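PTS system, IIabc component (Clostridium difficile, PDB 3IPJ) probably relays phosphate to an incoming sugar, possibly trehalose, as the cytoplasmic EIIB domain of a membrane-bound phosphotransferase-system permease. Local coordinates at residues 15-19 and 20-24; 40-44 and 45-49; 48-51 and 52-55; 73-76 and 77-81. All blocks are in the same frame, centred on the assembly; numbering follows the deposited sequence.

How the contacts relate
From the N terminus, contact 1 (15-24) turns the chain from helix 5-17 into strand 22-27, at the edge of the antiparallel sheet. After strand 31-36, contact 2 (40-49) caps and starts helix 44-48, and contact 3 (48-55) follows on the shared Glu48 and Lys49, a beta turn leading into strand 55-59. Contact 4 (73-81) lies in the last helix, 71-79. The contacts run in series along the chain apart from that overlap. Contacts 1, 2 and 3 meet through Ile16, which packs on Val47 and Val50; contact 4 touches none of them and lies across the chain's centre from contact 2.

Contact 1 of 4, residues 15-19 and 20-24; sequences KIIGE and DNIIS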
loop_
_atom_site.group_PDB
_atom_site.type_symbol
_atom_site.label_atom_id
_atom_site.label_comp_id
_atom_site.label_asym_id
_atom_site.label_seq_id
_atom_site.Cartn_x
_atom_site.Cartn_y
_atom_site.Cartn_z
ATOM N N LYS A 15 2.935 7.757 -4.510
ATOM C CA LYS A 15 3.657 8.962 -4.679
ATOM C C LYS A 15 4.482 9.388 -3.433
ATOM O O LYS A 15 5.611 9.872 -3.550
ATOM C CB LYS A 15 2.732 10.078 -5.021
ATOM C CG LYS A 15 3.499 11.357 -5.355
ATOM C CD LYS A 15 2.509 12.510 -5.681
ATOM C CE LYS A 15 1.446 12.623 -4.552
ATOM N NZ LYS A 15 0.029 13.023 -4.919
ATOM N N ILE A 16 3.927 9.208 -2.244
ATOM C CA ILE A 16 4.672 9.571 -1.077
ATOM C C ILE A 16 5.815 8.574 -0.734
ATOM O O ILE A 16 6.889 8.977 -0.281
ATOM C CB ILE A 16 3.697 9.701 0.084
ATOM C CG1 ILE A 16 2.654 10.783 -0.231
ATOM C CG2 ILE A 16 4.412 10.071 1.358
ATOM C CD1 ILE A 16 1.402 10.631 0.665
ATOM N N ILE A 17 5.580 7.287 -0.926
ATOM C CA ILE A 17 6.602 6.252 -0.623
ATOM C C ILE A 17 7.687 6.352 -1.701
ATOM O O ILE A 17 8.872 6.301 -1.414
ATOM C CB ILE A 17 5.934 4.866 -0.609
ATOM C CG1 ILE A 17 4.905 4.790 0.538
ATOM C CG2 ILE A 17 6.953 3.695 -0.621
ATOM C CD1 ILE A 17 3.925 3.590 0.429
ATOM N N GLY A 18 7.296 6.569 -2.941
ATOM C CA GLY A 18 8.231 6.621 -4.054
ATOM C C GLY A 18 8.073 5.344 -4.849
ATOM O O GLY A 18 8.316 4.261 -4.313
ATOM N N GLU A 19 7.749 5.427 -6.142
ATOM C CA GLU A 19 7.500 4.186 -6.874
ATOM C C GLU A 19 8.691 3.184 -6.850
ATOM O O GLU A 19 8.525 1.960 -6.678
ATOM C CB GLU A 19 7.104 4.481 -8.310
ATOM C CG GLU A 19 6.882 3.202 -9.080
ATOM C CD GLU A 19 7.015 3.335 -10.622
ATOM O OE1 GLU A 19 6.683 4.440 -11.208
ATOM O OE2 GLU A 19 7.441 2.275 -11.228
ATOM N N ASP A 20 9.899 3.710 -7.049
ATOM C CA ASP A 20 11.066 2.840 -7.158
ATOM C C ASP A 20 11.672 2.585 -5.762
ATOM O O ASP A 20 12.708 1.915 -5.635
ATOM C CB ASP A 20 12.063 3.318 -8.255
ATOM C CG ASP A 20 12.958 4.488 -7.825
ATOM O OD1 ASP A 20 12.694 5.105 -6.733
ATOM O OD2 ASP A 20 13.952 4.795 -8.586
ATOM N N ASN A 21 10.964 3.066 -4.724
ATOM C CA ASN A 21 11.314 2.726 -3.340
ATOM C C ASN A 21 10.560 1.454 -2.853
ATOM O O ASN A 21 10.714 1.044 -1.690
ATOM C CB ASN A 21 10.998 3.934 -2.408
ATOM C CG ASN A 21 11.655 3.844 -0.961
ATOM O OD1 ASN A 21 12.654 3.155 -0.756
ATOM N ND2 ASN A 21 11.092 4.604 -0.004
ATOM N N ILE A 22 9.740 0.854 -3.720
ATOM C CA ILE A 22 8.860 -0.262 -3.338
ATOM C C ILE A 22 9.502 -1.553 -3.794
ATOM O O ILE A 22 9.816 -1.680 -4.994
ATOM C CB ILE A 22 7.436 -0.097 -3.987
ATOM C CG1 ILE A 22 6.695 1.111 -3.275
ATOM C CG2 ILE A 22 6.660 -1.487 -4.039
ATOM C CD1 ILE A 22 5.529 1.744 -3.979
ATOM N N ILE A 23 9.731 -2.502 -2.885
ATOM C CA ILE A 23 10.214 -3.839 -3.292
ATOM C C ILE A 23 9.009 -4.710 -3.704
ATOM O O ILE A 23 8.984 -5.288 -4.813
ATOM C CB ILE A 23 10.983 -4.517 -2.161
ATOM C CG1 ILE A 23 12.219 -3.702 -1.784
ATOM C CG2 ILE A 23 11.359 -5.995 -2.545
ATOM C CD1 ILE A 23 12.918 -4.286 -0.595
ATOM N N SER A 24 7.999 -4.790 -2.812
ATOM C CA SER A 24 6.801 -5.585 -3.049
ATOM C C SER A 24 5.736 -5.135 -2.053
ATOM O O SER A 24 6.053 -4.381 -1.134
ATOM C CB SER A 24 7.129 -7.088 -2.873
ATOM O OG SER A 24 7.644 -7.358 -1.580
#
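Asp20, beside Glu19 in a short 3-10 turn just after helix 5-17, leads into Asn21, whose bonds back to Gly18 and Ile17 carry the contact. Asn21 N donates to Gly18 O at 2.9 Å, approaching from above the carbonyl plane; Gly18 leaves the helix with positive phi (106°), a conformation that suits glycine. The Asn21 side chain reaches back to the helix end: CG is anti to the backbone N (chi1 -165°), which carries ND2 to Ile17 O at 3.1 Å. That carbonyl oxygen lies almost in the plane of the Asn21 amide, and the bond is fairly straight, 158° at the hydrogen. The other end of the amide, OD1, accepts from the backbone N of Asp38, so the group is held from two directions and its rotation is fixed. Ile22 adds a weak bond from its N to Glu19 O, 3.4 Å. Its CG1 meets Ile17 CG2 at 3.7 Å, the two side chains crossing at about a right angle, and also rests against Gly18 O. The corner thus joins helix 5-17 to edge strand 22-27: Ile17 and Ile22 pack on Val36 and Val34 of strand 31-36, while Ile23 and Ser24 both face Met35 in a classic beta bulge.

Contact 2 of 4, residues 40-44 and 45-49; sequences EIIND and KKVEK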
loop_
_atom_site.group_PDB
_atom_site.type_symbol
_atom_site.label_atom_id
_atom_site.label_comp_id
_atom_site.label_asym_id
_atom_site.label_seq_id
_atom_site.Cartn_x
_atom_site.Cartn_y
_atom_site.Cartn_z
ATOM N N GLU A 40 13.663 5.927 5.302
ATOM C CA GLU A 40 14.103 7.228 5.765
ATOM C C GLU A 40 13.846 8.350 4.770
ATOM O O GLU A 40 14.149 9.526 5.077
ATOM C CB GLU A 40 15.613 7.200 6.118
ATOM C CG GLU A 40 15.856 6.442 7.374
ATOM C CD GLU A 40 17.309 5.978 7.501
ATOM O OE1 GLU A 40 18.198 6.408 6.714
ATOM O OE2 GLU A 40 17.555 5.147 8.410
ATOM N N ILE A 41 13.314 8.033 3.587
ATOM C CA ILE A 41 12.876 9.071 2.674
ATOM C C ILE A 41 11.330 9.158 2.574
ATOM O O ILE A 41 10.797 9.937 1.746
ATOM C CB ILE A 41 13.465 8.816 1.291
ATOM C CG1 ILE A 41 13.153 7.367 0.845
ATOM C CG2 ILE A 41 14.965 9.135 1.328
ATOM C CD1 ILE A 41 13.587 7.029 -0.600
ATOM N N ILE A 42 10.613 8.364 3.398
ATOM C CA ILE A 42 9.150 8.338 3.377
ATOM C C ILE A 42 8.671 9.324 4.478
ATOM O O ILE A 42 9.005 9.165 5.669
ATOM C CB ILE A 42 8.581 6.895 3.671
ATOM C CG1 ILE A 42 9.069 5.854 2.652
ATOM C CG2 ILE A 42 7.022 6.892 3.641
ATOM C CD1 ILE A 42 8.511 4.464 2.965
ATOM N N ASN A 43 7.881 10.330 4.060
ATOM C CA ASN A 43 7.392 11.349 4.942
ATOM C C ASN A 43 6.121 10.811 5.645
ATOM O O ASN A 43 5.002 10.847 5.069
ATOM C CB ASN A 43 7.055 12.598 4.103
ATOM C CG ASN A 43 6.588 13.773 4.953
ATOM O OD1 ASN A 43 6.272 13.611 6.140
ATOM N ND2 ASN A 43 6.555 14.967 4.350
ATOM N N ASP A 44 6.282 10.279 6.854
ATOM C CA ASP A 44 5.167 9.588 7.503
ATOM C C ASP A 44 3.991 10.530 7.648
ATOM O O ASP A 44 2.840 10.116 7.542
ATOM C CB ASP A 44 5.531 9.071 8.912
ATOM C CG ASP A 44 6.650 7.999 8.929
ATOM O OD1 ASP A 44 7.144 7.555 7.849
ATOM O OD2 ASP A 44 7.036 7.587 10.078
ATOM N N LYS A 45 4.276 11.792 7.966
ATOM C CA LYS A 45 3.203 12.765 8.252
ATOM C C LYS A 45 2.311 12.969 7.035
ATOM O O LYS A 45 1.117 13.216 7.184
ATOM C CB LYS A 45 3.773 14.119 8.693
ATOM C CG LYS A 45 4.606 14.024 9.968
ATOM C CD LYS A 45 4.005 13.097 11.099
ATOM C CE LYS A 45 2.868 13.836 11.838
ATOM N NZ LYS A 45 2.395 13.062 13.015
ATOM N N LYS A 46 2.911 12.902 5.843
ATOM C CA LYS A 46 2.136 13.039 4.626
ATOM C C LYS A 46 1.339 11.779 4.368
ATOM O O LYS A 46 0.215 11.851 3.855
ATOM C CB LYS A 46 3.019 13.289 3.394
ATOM C CG LYS A 46 3.101 14.687 2.945
ATOM C CD LYS A 46 4.385 14.812 2.150
ATOM C CE LYS A 46 4.600 16.214 1.530
ATOM N NZ LYS A 46 5.787 16.323 0.579
ATOM N N VAL A 47 1.922 10.618 4.680
ATOM C CA VAL A 47 1.142 9.411 4.573
ATOM C C VAL A 47 -0.078 9.421 5.481
ATOM O O VAL A 47 -1.159 9.059 5.059
ATOM C CB VAL A 47 1.965 8.135 4.841
ATOM C CG1 VAL A 47 1.043 6.935 4.665
ATOM C CG2 VAL A 47 3.182 8.061 3.835
ATOM N N GLU A 48 0.078 9.883 6.703
ATOM C CA GLU A 48 -0.975 9.844 7.679
ATOM C C GLU A 48 -2.149 10.725 7.268
ATOM O O GLU A 48 -3.276 10.487 7.687
ATOM C CB GLU A 48 -0.437 10.438 8.957
ATOM C CG GLU A 48 0.479 9.542 9.718
ATOM C CD GLU A 48 0.891 10.170 11.072
ATOM O OE1 GLU A 48 0.904 11.450 11.150
ATOM O OE2 GLU A 48 1.170 9.402 12.068
ATOM N N LYS A 49 -1.878 11.759 6.470
ATOM C CA LYS A 49 -2.898 12.725 5.983
ATOM C C LYS A 49 -3.731 12.189 4.810
ATOM O O LYS A 49 -4.744 12.823 4.461
ATOM C CB LYS A 49 -2.231 14.042 5.571
ATOM C CG LYS A 49 -1.767 14.830 6.799
ATOM C CD LYS A 49 -0.803 15.917 6.438
ATOM C CE LYS A 49 -0.608 16.762 7.655
ATOM N NZ LYS A 49 -1.460 17.982 7.600
HETATM O O HOH W 1 8.572 16.062 2.651
#
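An N-cap opens the short helix 44-48, with Asn43 as the capping residue packed against Lys46. The Asn43 side chain, its CG anti to the backbone N (chi1 -177°), turns OD1 over the first turn, where it accepts two weak bonds, from Lys45 N at 3.3 Å and Lys46 N at 3.4 Å. The backbone carbonyl of the same residue takes over one turn on: Asn43 O receives Val47 N at 3.1 Å in the carbonyl plane, and more weakly Lys46 N. Next in line, Glu48 N bonds to Asp44 O at 2.9 Å. The extended Lys46 chain crosses the Asn43 amide at about a right angle. A water weakly bridges Asn43 ND2 and Lys46 NZ. On the apolar side, Ile42 CG2 approaches Val47 CG2 at 4.0 Å; these side chains face Ile17 and Ile16 of helix 5-17, respectively, and both touch Tyr63. Lys45, bent at its second and third torsions, swings NZ back to Glu48 OE1, a salt bridge of 2.9 Å met on the syn side of the carboxylate. Asp44 is anchored beyond the turn, by a salt bridge to Arg39 and a hydrogen bond to Tyr63 OH. Asn43 OD1 and the acid Asp44 thus stand at the start of this helix: Asn43 offers weak side-chain acceptance to the first-turn N-H groups, and the negative charge of Asp44 there would be expected to suit the helix dipole while Arg39 balances it.

Contact 3 of 4, residues 48-51 and 52-55; sequences EKVD and EVKG
Val53 lays its CG2 methyl over Val50, 3.6 Å from Val50 CB and 4.0 Å from Val50 CG1. With Val53 CG1 anti to the backbone N (chi1 176°), CG2 falls anti to the carbonyl carbon, and this also brings it against Val50 O, while CG1 leans toward Glu48 CA. The backbones of the same two residues are joined by the bond that closes the turn: Val53 N donates to Val50 O at 3.0 Å, 159° at the hydrogen, with the donor tilted from the carbonyl plane. Residues 50-53 form a type II beta turn, whose third position, Glu52, has positive phi. At the outer end of the turn the side chains of Asp51 and Glu52 lie side by side, pointing the same way. Their carboxylates are turned 68° against each other, and Asp51 OD1 comes to 3.5 Å from Glu52 OE2, an approach of like charges. Lys5 NZ forms salt bridges with both Asp51 OD2 and Glu52 OE2, which probably makes the approach tolerable. The turn links helix 44-48 to strand 55-59, with Val50 packed on Ile9 and Ile16 of helix 5-17 and Val53 on Ile65 of strand 62-66. Chemically, the contact divides into a greasy inner face and an acidic outer one. Two carboxylates this near would tend to repel and perhaps raise each other's proton affinity; the shared lysine probably offsets that and ties the tip of the turn to the N-terminal end of helix 5-17.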
loop_
_atom_site.group_PDB
_atom_site.type_symbol
_atom_site.label_atom_id
_atom_site.label_comp_id
_atom_site.label_asym_id
_atom_site.label_seq_id
_atom_site.Cartn_x
_atom_site.Cartn_y
_atom_site.Cartn_z
ATOM N N GLU A 48 0.078 9.883 6.703
ATOM C CA GLU A 48 -0.975 9.844 7.679
ATOM C C GLU A 48 -2.149 10.725 7.268
ATOM O O GLU A 48 -3.276 10.487 7.687
ATOM C CB GLU A 48 -0.437 10.438 8.957
ATOM C CG GLU A 48 0.479 9.542 9.718
ATOM C CD GLU A 48 0.891 10.170 11.072
ATOM O OE1 GLU A 48 0.904 11.450 11.150
ATOM O OE2 GLU A 48 1.170 9.402 12.068
ATOM N N LYS A 49 -1.878 11.759 6.470
ATOM C CA LYS A 49 -2.898 12.725 5.983
ATOM C C LYS A 49 -3.731 12.189 4.810
ATOM O O LYS A 49 -4.744 12.823 4.461
ATOM C CB LYS A 49 -2.231 14.042 5.571
ATOM C CG LYS A 49 -1.767 14.830 6.799
ATOM C CD LYS A 49 -0.803 15.917 6.438
ATOM C CE LYS A 49 -0.608 16.762 7.655
ATOM N NZ LYS A 49 -1.460 17.982 7.600
ATOM N N VAL A 50 -3.312 11.049 4.188
ATOM C CA VAL A 50 -4.079 10.464 3.098
ATOM C C VAL A 50 -5.472 9.941 3.592
ATOM O O VAL A 50 -5.581 9.400 4.711
ATOM C CB VAL A 50 -3.242 9.376 2.429
ATOM C CG1 VAL A 50 -4.037 8.704 1.290
ATOM C CG2 VAL A 50 -1.889 10.011 1.921
ATOM N N ASP A 51 -6.526 10.176 2.791
ATOM C CA ASP A 51 -7.884 9.651 3.037
ATOM C C ASP A 51 -7.844 8.173 3.489
ATOM O O ASP A 51 -7.144 7.326 2.866
ATOM C CB ASP A 51 -8.710 9.842 1.749
ATOM C CG ASP A 51 -10.197 9.555 1.914
ATOM O OD1 ASP A 51 -10.715 9.790 3.024
ATOM O OD2 ASP A 51 -10.854 9.122 0.908
ATOM N N GLU A 52 -8.557 7.900 4.585
ATOM C CA GLU A 52 -8.731 6.568 5.130
ATOM C C GLU A 52 -7.529 6.046 5.891
ATOM O O GLU A 52 -7.626 4.957 6.483
ATOM C CB GLU A 52 -9.126 5.534 4.026
ATOM C CG GLU A 52 -10.528 5.712 3.425
ATOM C CD GLU A 52 -11.596 6.052 4.494
ATOM O OE1 GLU A 52 -11.651 5.430 5.581
ATOM O OE2 GLU A 52 -12.407 6.980 4.234
ATOM N N VAL A 53 -6.400 6.761 5.876
ATOM C CA VAL A 53 -5.216 6.213 6.610
ATOM C C VAL A 53 -5.407 6.439 8.109
ATOM O O VAL A 53 -5.485 7.572 8.573
ATOM C CB VAL A 53 -3.881 6.801 6.168
ATOM C CG1 VAL A 53 -2.764 6.235 7.078
ATOM C CG2 VAL A 53 -3.616 6.527 4.656
ATOM N N LYS A 54 -5.485 5.350 8.882
ATOM C CA LYS A 54 -5.772 5.425 10.320
ATOM C C LYS A 54 -4.469 5.664 11.106
ATOM O O LYS A 54 -4.484 6.328 12.209
ATOM C CB LYS A 54 -6.429 4.137 10.783
ATOM C CG LYS A 54 -7.794 3.907 10.178
ATOM C CD LYS A 54 -8.355 2.628 10.791
ATOM C CE LYS A 54 -9.608 2.129 10.047
ATOM N NZ LYS A 54 -10.697 3.214 9.774
ATOM N N GLY A 55 -3.364 5.110 10.585
ATOM C CA GLY A 55 -2.046 5.336 11.154
ATOM C C GLY A 55 -1.002 4.703 10.246
ATOM O O GLY A 55 -1.336 4.117 9.199
#

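Contact 4 of 4, residues 73-76 and 77-81; sequences NKVY and AEVEK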
loop_
_atom_site.group_PDB
_atom_site.type_symbol
_atom_site.label_atom_id
_atom_site.label_comp_id
_atom_site.label_asym_id
_atom_site.label_seq_id
_atom_site.Cartn_x
_atom_site.Cartn_y
_atom_site.Cartn_z
ATOM N N ASN A 73 -8.623 -3.872 1.092
ATOM C CA ASN A 73 -8.727 -4.716 -0.132
ATOM C C ASN A 73 -8.980 -3.927 -1.383
ATOM O O ASN A 73 -8.466 -4.301 -2.431
ATOM C CB ASN A 73 -9.883 -5.703 0.023
ATOM C CG ASN A 73 -9.735 -6.575 1.255
ATOM O OD1 ASN A 73 -9.219 -7.688 1.170
ATOM N ND2 ASN A 73 -10.163 -6.077 2.397
ATOM N N LYS A 74 -9.806 -2.846 -1.253
ATOM C CA LYS A 74 -10.200 -1.983 -2.362
ATOM C C LYS A 74 -8.997 -1.157 -2.811
ATOM O O LYS A 74 -8.804 -0.912 -4.008
ATOM C CB LYS A 74 -11.358 -1.083 -1.945
ATOM C CG LYS A 74 -12.574 -1.957 -1.556
ATOM C CD LYS A 74 -13.768 -1.149 -0.882
ATOM C CE LYS A 74 -14.857 -2.125 -0.259
ATOM N NZ LYS A 74 -15.868 -2.680 -1.181
ATOM N N VAL A 75 -8.158 -0.762 -1.845
ATOM C CA VAL A 75 -6.905 -0.035 -2.186
ATOM C C VAL A 75 -5.908 -1.022 -2.787
ATOM O O VAL A 75 -5.222 -0.721 -3.797
ATOM C CB VAL A 75 -6.314 0.698 -0.980
ATOM C CG1 VAL A 75 -4.877 1.253 -1.264
ATOM C CG2 VAL A 75 -7.311 1.803 -0.572
ATOM N N TYR A 76 -5.872 -2.222 -2.224
ATOM C CA TYR A 76 -4.944 -3.200 -2.767
ATOM C C TYR A 76 -5.283 -3.490 -4.268
ATOM O O TYR A 76 -4.399 -3.590 -5.116
ATOM C CB TYR A 76 -4.971 -4.437 -1.869
ATOM C CG TYR A 76 -3.925 -5.397 -2.275
ATOM C CD1 TYR A 76 -2.579 -5.124 -2.046
ATOM C CD2 TYR A 76 -4.263 -6.598 -2.905
ATOM C CE1 TYR A 76 -1.562 -6.036 -2.444
ATOM C CE2 TYR A 76 -3.243 -7.496 -3.308
ATOM C CZ TYR A 76 -1.921 -7.179 -3.055
ATOM O OH TYR A 76 -0.961 -8.007 -3.435
ATOM N N ALA A 77 -6.573 -3.639 -4.581
ATOM C CA ALA A 77 -7.035 -3.932 -5.936
ATOM C C ALA A 77 -6.644 -2.818 -6.981
ATOM O O ALA A 77 -6.399 -3.085 -8.191
ATOM C CB ALA A 77 -8.564 -4.186 -5.915
ATOM N N GLU A 78 -6.561 -1.570 -6.515
ATOM C CA GLU A 78 -6.063 -0.500 -7.349
ATOM C C GLU A 78 -4.553 -0.679 -7.553
ATOM O O GLU A 78 -4.091 -0.680 -8.668
ATOM C CB GLU A 78 -6.395 0.835 -6.704
ATOM C CG GLU A 78 -7.886 1.007 -6.599
ATOM C CD GLU A 78 -8.605 0.876 -7.952
ATOM O OE1 GLU A 78 -7.973 1.099 -9.026
ATOM O OE2 GLU A 78 -9.848 0.610 -7.937
ATOM N N VAL A 79 -3.793 -0.855 -6.471
ATOM C CA VAL A 79 -2.332 -1.028 -6.611
ATOM C C VAL A 79 -1.975 -2.212 -7.526
ATOM O O VAL A 79 -0.998 -2.148 -8.311
ATOM C CB VAL A 79 -1.673 -1.306 -5.246
ATOM C CG1 VAL A 79 -0.235 -1.806 -5.461
ATOM C CG2 VAL A 79 -1.827 -0.059 -4.253
ATOM N N GLU A 80 -2.779 -3.286 -7.436
ATOM C CA GLU A 80 -2.619 -4.486 -8.280
ATOM C C GLU A 80 -2.559 -4.218 -9.810
ATOM O O GLU A 80 -2.036 -5.055 -10.550
ATOM C CB GLU A 80 -3.745 -5.498 -8.028
ATOM C CG GLU A 80 -3.527 -6.529 -6.902
ATOM C CD GLU A 80 -4.737 -7.493 -6.603
ATOM O OE1 GLU A 80 -5.927 -7.049 -6.497
ATOM O OE2 GLU A 80 -4.442 -8.717 -6.421
ATOM N N LYS A 81 -3.117 -3.109 -10.307
ATOM C CA LYS A 81 -3.076 -2.842 -11.749
ATOM C C LYS A 81 -1.857 -1.975 -12.096
ATOM O O LYS A 81 -1.439 -1.877 -13.249
ATOM C CB LYS A 81 -4.368 -2.164 -12.234
ATOM C CG LYS A 81 -5.668 -2.743 -11.700
ATOM C CD LYS A 81 -6.790 -1.679 -11.806
ATOM C CE LYS A 81 -8.160 -2.119 -11.233
ATOM N NZ LYS A 81 -9.204 -0.989 -11.347
HETATM O O HOH W 2 -10.823 -0.875 -5.568
#
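Tyr76 and Glu80 make the main side-chain overlap, one helical turn apart. Tyr76 CG is anti to the backbone N (chi1 -173°), which brings the ring to Glu80, four residues on; the two side chains cross at about a right angle, ring and carboxylate planes 38° apart, with Glu80 OE2 3.6 Å from Tyr76 CE2. Glu80 CG fills the angle between that ring atom and Tyr76 O. The same carbonyl accepts Glu80 N at 2.8 Å. Beside it Val79 N meets Val75 O at 3.0 Å, almost straight at 173°, and Ala77 N bonds to Asn73 O at 2.9 Å. The closely packed side is that of the buried Val75, Tyr76 and Val79: Val75 and Tyr76 lie on Leu32, Val79 reaches Ala10 and Ile25, and the Tyr76 ring meets that of His27. The side of Lys74 and Glu78 is looser and wetter. Glu78 N reaches Lys74 O only weakly, at 3.4 Å, and a water donates to both that oxygen and Glu78 OE2. Glu78 OE1 pairs with Lys81 NZ in a long, weak salt bridge of 3.4 Å and has a weak second partner in Asn7. The i to i+4 bonds are those of an alpha helix, made amphipathic by these two sides: helix 71-79 of the EIIB fold, packed on helix 5-17 and the sheet near Cys28, the predicted phosphocysteine.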